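Local structure of beta-N-acetylhexosaminidase (Bacteroides fragilis, 4PYS) at residues Asp408-Tyr413 with Glu468-Phe473; Met12-Lys17 with Leu457-Trp462. The protein probably removes terminal beta-linked N-acetylhexosamine residues from glycans by hydrolysis, as a family 20 glycoside hydrolase with a TIM-barrel catalytic domain. All coordinates share one frame; numbering follows the deposited sequence.

Interaction 1 (Asp408-Tyr413 with Glu468-Phe473); sequences DLEDVY and ENFDEF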
ATOM      1  N   ASP A 408       2.353 -20.215  -2.879  1.00 22.65           N
ATOM      2  CA  ASP A 408       3.442 -20.104  -1.919  1.00 17.98           C
ATOM      3  C   ASP A 408       4.577 -19.201  -2.388  1.00 20.87           C
ATOM      4  O   ASP A 408       4.445 -18.471  -3.377  1.00 20.84           O
ATOM      5  CB  ASP A 408       3.941 -21.514  -1.492  1.00 21.80           C
ATOM      6  CG  ASP A 408       4.731 -22.231  -2.578  1.00 29.51           C
ATOM      7  OD1 ASP A 408       4.984 -21.650  -3.656  1.00 26.04           O
ATOM      8  OD2 ASP A 408       5.123 -23.398  -2.343  1.00 31.59           O
ATOM      9  N   LEU A 409       5.694 -19.241  -1.674  1.00 19.23           N
ATOM     10  CA  LEU A 409       6.792 -18.316  -1.948  1.00 18.65           C
ATOM     11  C   LEU A 409       7.425 -18.558  -3.321  1.00 17.56           C
ATOM     12  O   LEU A 409       7.853 -17.599  -3.992  1.00 18.38           O
ATOM     13  CB  LEU A 409       7.851 -18.400  -0.839  1.00 22.90           C
ATOM     14  CG  LEU A 409       8.923 -17.305  -0.836  1.00 19.91           C
ATOM     15  CD1 LEU A 409       8.320 -15.933  -0.498  1.00 19.09           C
ATOM     16  CD2 LEU A 409      10.021 -17.655   0.163  1.00 23.60           C
ATOM     17  N   GLU A 410       7.481 -19.820  -3.745  1.00 19.41           N
ATOM     18  CA  GLU A 410       7.961 -20.139  -5.091  1.00 19.93           C
ATOM     19  C   GLU A 410       7.050 -19.566  -6.166  1.00 22.77           C
ATOM     20  O   GLU A 410       7.534 -19.057  -7.175  1.00 20.96           O
ATOM     21  CB  GLU A 410       8.115 -21.659  -5.299  1.00 25.62           C
ATOM     22  CG  GLU A 410       9.479 -22.202  -4.922  1.00 29.86           C
ATOM     23  CD  GLU A 410       9.696 -23.655  -5.350  1.00 32.28           C
ATOM     24  OE1 GLU A 410      10.343 -24.394  -4.590  1.00 46.15           O
ATOM     25  OE2 GLU A 410       9.229 -24.048  -6.441  1.00 36.05           O
ATOM     26  N   ASP A 411       5.734 -19.652  -5.970  1.00 21.26           N
ATOM     27  CA  ASP A 411       4.815 -19.120  -6.969  1.00 22.56           C
ATOM     28  C   ASP A 411       5.013 -17.618  -7.124  1.00 20.32           C
ATOM     29  O   ASP A 411       5.115 -17.111  -8.246  1.00 21.75           O
ATOM     30  CB  ASP A 411       3.345 -19.415  -6.600  1.00 20.04           C
ATOM     31  CG  ASP A 411       3.031 -20.895  -6.581  1.00 28.07           C
ATOM     32  OD1 ASP A 411       3.447 -21.621  -7.519  1.00 29.88           O
ATOM     33  OD2 ASP A 411       2.350 -21.339  -5.626  1.00 27.58           O
ATOM     34  N   VAL A 412       5.070 -16.895  -6.011  1.00 17.78           N
ATOM     35  CA  VAL A 412       5.176 -15.442  -6.133  1.00 17.49           C
ATOM     36  C   VAL A 412       6.536 -15.066  -6.725  1.00 20.28           C
ATOM     37  O   VAL A 412       6.618 -14.218  -7.611  1.00 19.45           O
ATOM     38  CB  VAL A 412       4.858 -14.683  -4.813  1.00 27.35           C
ATOM     39  CG1 VAL A 412       5.645 -15.227  -3.656  1.00 29.50           C
ATOM     40  CG2 VAL A 412       5.112 -13.182  -4.982  1.00 22.42           C
ATOM     41  N   TYR A 413       7.598 -15.736  -6.294  1.00 18.72           N
ATOM     42  CA  TYR A 413       8.926 -15.375  -6.791  1.00 18.63           C
ATOM     43  C   TYR A 413       9.144 -15.718  -8.263  1.00 20.73           C
ATOM     44  O   TYR A 413       9.737 -14.932  -9.013  1.00 21.07           O
ATOM     45  CB  TYR A 413      10.017 -16.027  -5.927  1.00 20.11           C
ATOM     46  CG  TYR A 413      11.373 -15.375  -6.141  1.00 19.12           C
ATOM     47  CD1 TYR A 413      11.678 -14.164  -5.539  1.00 16.96           C
ATOM     48  CD2 TYR A 413      12.331 -15.969  -6.946  1.00 20.84           C
ATOM     49  CE1 TYR A 413      12.905 -13.549  -5.735  1.00 20.79           C
ATOM     50  CE2 TYR A 413      13.574 -15.357  -7.147  1.00 18.14           C
ATOM     51  CZ  TYR A 413      13.845 -14.157  -6.540  1.00 20.45           C
ATOM     52  OH  TYR A 413      15.070 -13.535  -6.731  1.00 22.13           O
ATOM     53  N   GLU A 468      18.864 -13.321  -9.801  1.00 19.28           N
ATOM     54  CA  GLU A 468      18.811 -13.786  -8.423  1.00 18.28           C
ATOM     55  C   GLU A 468      17.843 -14.960  -8.390  1.00 23.17           C
ATOM     56  O   GLU A 468      16.630 -14.769  -8.523  1.00 20.20           O
ATOM     57  CB  GLU A 468      18.309 -12.677  -7.497  1.00 20.01           C
ATOM     58  CG  GLU A 468      18.279 -13.116  -6.026  1.00 19.13           C
ATOM     59  CD  GLU A 468      17.639 -12.079  -5.126  1.00 28.33           C
ATOM     60  OE1 GLU A 468      17.061 -11.104  -5.659  1.00 27.66           O
ATOM     61  OE2 GLU A 468      17.691 -12.249  -3.892  1.00 29.66           O
ATOM     62  N   ASN A 469      18.353 -16.174  -8.222  1.00 20.05           N
ATOM     63  CA  ASN A 469      17.461 -17.329  -8.292  1.00 19.19           C
ATOM     64  C   ASN A 469      16.745 -17.557  -6.963  1.00 18.77           C
ATOM     65  O   ASN A 469      17.021 -16.863  -5.973  1.00 18.80           O
ATOM     66  CB  ASN A 469      18.183 -18.591  -8.805  1.00 18.50           C
ATOM     67  CG  ASN A 469      19.352 -19.001  -7.928  1.00 25.00           C
ATOM     68  OD1 ASN A 469      19.297 -18.877  -6.707  1.00 26.12           O
ATOM     69  ND2 ASN A 469      20.421 -19.486  -8.547  1.00 20.65           N
ATOM     70  N   PHE A 470      15.791 -18.479  -6.959  1.00 18.56           N
ATOM     71  CA  PHE A 470      14.950 -18.653  -5.788  1.00 20.12           C
ATOM     72  C   PHE A 470      15.779 -19.153  -4.623  1.00 20.99           C
ATOM     73  O   PHE A 470      15.522 -18.794  -3.471  1.00 20.67           O
ATOM     74  CB  PHE A 470      13.814 -19.648  -6.048  1.00 19.77           C
ATOM     75  CG  PHE A 470      12.972 -19.900  -4.825  1.00 18.70           C
ATOM     76  CD1 PHE A 470      11.988 -18.991  -4.454  1.00 22.72           C
ATOM     77  CD2 PHE A 470      13.216 -20.998  -4.012  1.00 18.71           C
ATOM     78  CE1 PHE A 470      11.219 -19.206  -3.301  1.00 23.79           C
ATOM     79  CE2 PHE A 470      12.464 -21.225  -2.869  1.00 22.01           C
ATOM     80  CZ  PHE A 470      11.464 -20.320  -2.513  1.00 23.10           C
ATOM     81  N   ASP A 471      16.750 -20.016  -4.910  1.00 20.34           N
ATOM     82  CA  ASP A 471      17.541 -20.598  -3.835  1.00 23.08           C
ATOM     83  C   ASP A 471      18.300 -19.488  -3.114  1.00 21.58           C
ATOM     84  O   ASP A 471      18.370 -19.476  -1.884  1.00 21.62           O
ATOM     85  CB  ASP A 471      18.519 -21.648  -4.359  1.00 21.85           C
ATOM     86  CG  ASP A 471      17.825 -22.848  -4.960  1.00 29.68           C
ATOM     87  OD1 ASP A 471      16.735 -23.232  -4.479  1.00 27.98           O
ATOM     88  OD2 ASP A 471      18.382 -23.414  -5.921  1.00 27.79           O
ATOM     89  N   GLU A 472      18.859 -18.544  -3.872  1.00 19.98           N
ATOM     90  CA  GLU A 472      19.564 -17.430  -3.241  1.00 20.14           C
ATOM     91  C   GLU A 472      18.623 -16.519  -2.463  1.00 22.10           C
ATOM     92  O   GLU A 472      18.925 -16.111  -1.332  1.00 19.43           O
ATOM     93  CB  GLU A 472      20.334 -16.596  -4.273  1.00 23.30           C
ATOM     94  CG  GLU A 472      21.015 -15.392  -3.635  1.00 27.80           C
ATOM     95  CD  GLU A 472      21.886 -14.607  -4.603  1.00 44.16           C
ATOM     96  OE1 GLU A 472      21.719 -14.784  -5.828  1.00 42.66           O
ATOM     97  OE2 GLU A 472      22.736 -13.820  -4.133  1.00 52.13           O
ATOM     98  N   PHE A 473      17.488 -16.197  -3.073  1.00 16.67           N
ATOM     99  CA  PHE A 473      16.505 -15.341  -2.430  1.00 18.08           C
ATOM    100  C   PHE A 473      15.957 -15.977  -1.152  1.00 19.43           C
ATOM    101  O   PHE A 473      15.870 -15.324  -0.114  1.00 17.58           O
ATOM    102  CB  PHE A 473      15.359 -15.057  -3.381  1.00 17.03           C
ATOM    103  CG  PHE A 473      14.203 -14.407  -2.703  1.00 21.71           C
ATOM    104  CD1 PHE A 473      14.278 -13.071  -2.344  1.00 22.63           C
ATOM    105  CD2 PHE A 473      13.066 -15.139  -2.392  1.00 25.57           C
ATOM    106  CE1 PHE A 473      13.210 -12.462  -1.683  1.00 26.79           C
ATOM    107  CE2 PHE A 473      12.002 -14.538  -1.743  1.00 25.22           C
ATOM    108  CZ  PHE A 473      12.087 -13.204  -1.388  1.00 19.14           C
TER

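Interaction 2 (Met12-Lys17 with Leu457-Trp462); sequences MPTPGK and LAEQMW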
HETATM    1  N   MSE A  12      17.394  -6.452   2.934  1.00 20.37           N
HETATM    2  CA  MSE A  12      16.232  -6.769   2.095  1.00 20.99           C
HETATM    3  C   MSE A  12      15.268  -5.599   2.059  1.00 19.78           C
HETATM    4  O   MSE A  12      14.987  -4.986   3.092  1.00 21.29           O
HETATM    5  CB  MSE A  12      15.498  -8.022   2.596  1.00 20.29           C
HETATM    6  CG  MSE A  12      16.394  -9.227   2.676  1.00 20.30           C
HETATM    7 SE   MSE A  12      15.403 -10.860   3.026  0.57 24.84          SE
HETATM    8  CE  MSE A  12      14.668 -11.116   1.244  1.00 33.70           C
ATOM      9  N   PRO A  13      14.760  -5.255   0.861  1.00 16.62           N
ATOM     10  CA  PRO A  13      15.052  -5.850  -0.448  1.00 19.54           C
ATOM     11  C   PRO A  13      16.493  -5.564  -0.878  1.00 21.93           C
ATOM     12  O   PRO A  13      17.129  -4.634  -0.371  1.00 19.47           O
ATOM     13  CB  PRO A  13      14.042  -5.166  -1.390  1.00 18.99           C
ATOM     14  CG  PRO A  13      13.606  -3.912  -0.672  1.00 20.48           C
ATOM     15  CD  PRO A  13      13.735  -4.193   0.801  1.00 19.08           C
ATOM     16  N   THR A  14      16.996  -6.373  -1.795  1.00 19.14           N
ATOM     17  CA  THR A  14      18.416  -6.351  -2.182  1.00 19.53           C
ATOM     18  C   THR A  14      18.786  -5.024  -2.810  1.00 22.55           C
ATOM     19  O   THR A  14      18.121  -4.592  -3.759  1.00 21.97           O
ATOM     20  CB  THR A  14      18.687  -7.426  -3.218  1.00 23.05           C
ATOM     21  OG1 THR A  14      18.319  -8.703  -2.678  1.00 21.22           O
ATOM     22  CG2 THR A  14      20.176  -7.446  -3.599  1.00 23.34           C
ATOM     23  N   PRO A  15      19.842  -4.364  -2.290  1.00 20.52           N
ATOM     24  CA  PRO A  15      20.280  -3.106  -2.916  1.00 17.78           C
ATOM     25  C   PRO A  15      20.862  -3.348  -4.298  1.00 20.74           C
ATOM     26  O   PRO A  15      21.379  -4.441  -4.581  1.00 21.36           O
ATOM     27  CB  PRO A  15      21.386  -2.606  -1.975  1.00 18.30           C
ATOM     28  CG  PRO A  15      21.041  -3.236  -0.611  1.00 20.27           C
ATOM     29  CD  PRO A  15      20.561  -4.634  -1.029  1.00 22.80           C
ATOM     30  N   GLY A  16      20.801  -2.324  -5.142  1.00 23.98           N
ATOM     31  CA  GLY A  16      21.300  -2.432  -6.499  1.00 23.83           C
ATOM     32  C   GLY A  16      22.786  -2.692  -6.558  1.00 27.11           C
ATOM     33  O   GLY A  16      23.247  -3.481  -7.388  1.00 25.41           O
ATOM     34  N   LYS A  17      23.554  -2.041  -5.690  1.00 22.93           N
ATOM     35  CA  LYS A  17      24.992  -2.298  -5.659  1.00 23.08           C
ATOM     36  C   LYS A  17      25.543  -2.222  -4.249  1.00 30.46           C
ATOM     37  O   LYS A  17      25.296  -1.251  -3.532  1.00 28.86           O
ATOM     38  CB  LYS A  17      25.740  -1.319  -6.570  1.00 28.81           C
ATOM     39  CG  LYS A  17      27.217  -1.664  -6.723  1.00 35.65           C
ATOM     40  CD  LYS A  17      27.857  -0.869  -7.852  1.00 42.29           C
ATOM     41  CE  LYS A  17      29.262  -1.361  -8.126  1.00 54.30           C
ATOM     42  NZ  LYS A  17      30.021  -0.391  -8.968  1.00 59.91           N
ATOM     43  N   LEU A 457       7.497  -9.956  -2.957  1.00 15.76           N
ATOM     44  CA  LEU A 457       6.866  -8.809  -3.617  1.00 15.57           C
ATOM     45  C   LEU A 457       7.717  -7.555  -3.456  1.00 14.91           C
ATOM     46  O   LEU A 457       7.931  -6.819  -4.425  1.00 15.76           O
ATOM     47  CB  LEU A 457       5.443  -8.590  -3.075  1.00 13.72           C
ATOM     48  CG  LEU A 457       4.495  -9.740  -3.429  1.00 16.39           C
ATOM     49  CD1 LEU A 457       3.152  -9.618  -2.703  1.00 17.96           C
ATOM     50  CD2 LEU A 457       4.297  -9.825  -4.943  1.00 17.73           C
ATOM     51  N   ALA A 458       8.226  -7.306  -2.254  1.00 14.99           N
ATOM     52  CA  ALA A 458       9.104  -6.146  -2.030  1.00 17.02           C
ATOM     53  C   ALA A 458      10.362  -6.225  -2.863  1.00 16.31           C
ATOM     54  O   ALA A 458      10.854  -5.213  -3.355  1.00 15.79           O
ATOM     55  CB  ALA A 458       9.467  -6.012  -0.551  1.00 21.03           C
ATOM     56  N   GLU A 459      10.899  -7.430  -3.020  1.00 15.72           N
ATOM     57  CA  GLU A 459      12.103  -7.618  -3.842  1.00 15.50           C
ATOM     58  C   GLU A 459      11.797  -7.285  -5.305  1.00 18.30           C
ATOM     59  O   GLU A 459      12.572  -6.603  -5.991  1.00 16.85           O
ATOM     60  CB  GLU A 459      12.568  -9.076  -3.710  1.00 19.19           C
ATOM     61  CG  GLU A 459      13.866  -9.399  -4.433  1.00 20.74           C
ATOM     62  CD  GLU A 459      15.096  -8.972  -3.656  1.00 27.33           C
ATOM     63  OE1 GLU A 459      14.943  -8.324  -2.603  1.00 25.40           O
ATOM     64  OE2 GLU A 459      16.222  -9.280  -4.098  1.00 26.18           O
ATOM     65  N   GLN A 460      10.662  -7.768  -5.792  1.00 15.36           N
ATOM     66  CA  GLN A 460      10.267  -7.507  -7.180  1.00 16.60           C
ATOM     67  C   GLN A 460      10.005  -6.023  -7.419  1.00 17.50           C
ATOM     68  O   GLN A 460      10.304  -5.498  -8.496  1.00 20.20           O
ATOM     69  CB  GLN A 460       9.024  -8.346  -7.507  1.00 18.61           C
ATOM     70  CG  GLN A 460       9.387  -9.835  -7.690  1.00 15.46           C
ATOM     71  CD  GLN A 460       8.180 -10.737  -7.791  1.00 20.96           C
ATOM     72  OE1 GLN A 460       7.055 -10.333  -7.513  1.00 18.70           O
ATOM     73  NE2 GLN A 460       8.414 -11.981  -8.181  1.00 18.33           N
HETATM   74  N   MSE A 461       9.470  -5.347  -6.405  1.00 15.49           N
HETATM   75  CA  MSE A 461       9.200  -3.910  -6.533  1.00 15.80           C
HETATM   76  C   MSE A 461      10.473  -3.086  -6.537  1.00 18.51           C
HETATM   77  O   MSE A 461      10.602  -2.129  -7.300  1.00 17.17           O
HETATM   78  CB  MSE A 461       8.351  -3.447  -5.354  1.00 15.17           C
HETATM   79  CG  MSE A 461       6.901  -3.949  -5.380  1.00 17.23           C
HETATM   80 SE   MSE A 461       6.087  -3.564  -3.669  0.73 19.81          SE
HETATM   81  CE  MSE A 461       4.411  -4.556  -3.930  1.00 18.65           C
ATOM     82  N   TRP A 462      11.401  -3.423  -5.649  1.00 17.27           N
ATOM     83  CA  TRP A 462      12.566  -2.551  -5.444  1.00 16.01           C
ATOM     84  C   TRP A 462      13.821  -2.953  -6.226  1.00 16.99           C
ATOM     85  O   TRP A 462      14.447  -2.124  -6.900  1.00 18.61           O
ATOM     86  CB  TRP A 462      12.904  -2.459  -3.935  1.00 16.54           C
ATOM     87  CG  TRP A 462      14.133  -1.611  -3.720  1.00 17.56           C
ATOM     88  CD1 TRP A 462      15.443  -2.010  -3.828  1.00 19.02           C
ATOM     89  CD2 TRP A 462      14.160  -0.225  -3.391  1.00 16.36           C
ATOM     90  NE1 TRP A 462      16.281  -0.938  -3.594  1.00 18.18           N
ATOM     91  CE2 TRP A 462      15.512   0.170  -3.314  1.00 18.96           C
ATOM     92  CE3 TRP A 462      13.165   0.732  -3.143  1.00 16.78           C
ATOM     93  CZ2 TRP A 462      15.902   1.478  -3.004  1.00 20.66           C
ATOM     94  CZ3 TRP A 462      13.550   2.031  -2.828  1.00 15.79           C
ATOM     95  CH2 TRP A 462      14.907   2.398  -2.763  1.00 19.11           C
TER

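Interaction 1 (Asp408-Tyr413 with Glu468-Phe473)
Tyr-413 OH donates a hydrogen bond to the backbone O of Glu-468, 2.7 Å away. The hydroxyl stands well above the carbonyl plane, while the carbonyl oxygen lies at the edge of the tyrosine ring. The Glu-468 side chain crosses the phenol at about a right angle, and its OE2 forms a salt bridge with Lys-476. Tyr-413 CG is anti to the backbone N (chi1 -163°), on the side of helix 470-486. The ring beyond it forms an offset stack with Phe-473, with centroids 4.4 Å apart and planes at 14°. Tyr-413 CE1 sits over the Phe-473 face, displaced toward the rim, 3.4 Å from Phe-473 CG. Phe-470 turns its edge toward the tyrosine face in an offset edge-to-face pair, planes at 66°. Glu-410 CG lies over the centre of the Phe-470 ring, a CH-pi contact of 3.7 Å to the centroid. Leu-409 adds CG against Phe-470 CE1 at 3.9 Å and CD1 against the edge of Phe-473. Both helices are capped at their starts: Asp-408 and Asp-411 form a capping box, and Asn-469 OD1 accepts from Glu-472 N. The arrangement is an aromatic cluster joining short helix 409-415 to the first turn of helix 470-486.

Interaction 2 (Met12-Lys17 with Leu457-Trp462)
Thr-14 and Glu-459 are joined by two hydrogen bonds, one to each carboxylate oxygen. Thr-14 OG1 donates to Glu-459 OE2 at 2.6 Å, and the oxygen accepts through its syn lone pair. Thr-14 N donates to Glu-459 OE1 at 2.9 Å, with an N-H...O angle of 163°. This second donor also comes from the syn side, 26° out of the carboxylate plane. The glutamate chain bends at chi2 (80°), which turns CD aside from an extended path. The two bonds together restrict rotation of the carboxylate. Thr-14 OG1 also has a hydrogen bond with Lys-476. Glu-468 OE1 lies close to Glu-459 OE2, and the positive charge of Lys-476 would offset part of the repulsion if both acids were ionised.

Pro-13 packs next to this pair. Its CA is 3.3 Å from Glu-459 OE1, and its CB lies 3.7 Å from Ala-458 O. Pro-13 CG meets Trp-462 CB at 3.6 Å, and the two side chains cross at about a right angle. The peptide bond before Pro-13 is cis. Thr-14 O approaches the edge of the indole, 3.7 Å from Trp-462 CD1. This buried carbonyl oxygen has no hydrogen-bonding partner in the model. Trp-462 NE1 instead bonds Asp-126 OD1, which also accepts from Gly-16 N. That aspartate therefore ties the indole and the loop to the end of strand 117-126. The contact is a buried interdomain junction: the loop before strand 17-21, in the family 20 domain 2 region, docks on helix 453-462 of the TIM-barrel catalytic region.

How the interactions relate
The centres of interactions 1 and 2 are about 13 Å apart, on the same side of the chain's centre. Their segments alternate in sequence: 12-17, 408-413, 457-462, 468-473. Helices 453-462 and 470-486 follow each other, one serving interaction 2 and the other interaction 1. The two contacts touch directly. Val-412 O probably accepts a hydrogen bond from Gln-460 NE2 at 2.9 Å. Glu-468 OE1 and Glu-459 OE2 are 2.5 Å apart, so at least one of the two acids is probably protonated. Lys-476 forms a salt bridge with Glu-468 and a hydrogen bond with Thr-14, so it links the two contacts. The loop before strand 17-21, the catalytic region and helix 470-486 thus meet at adjoining contacts.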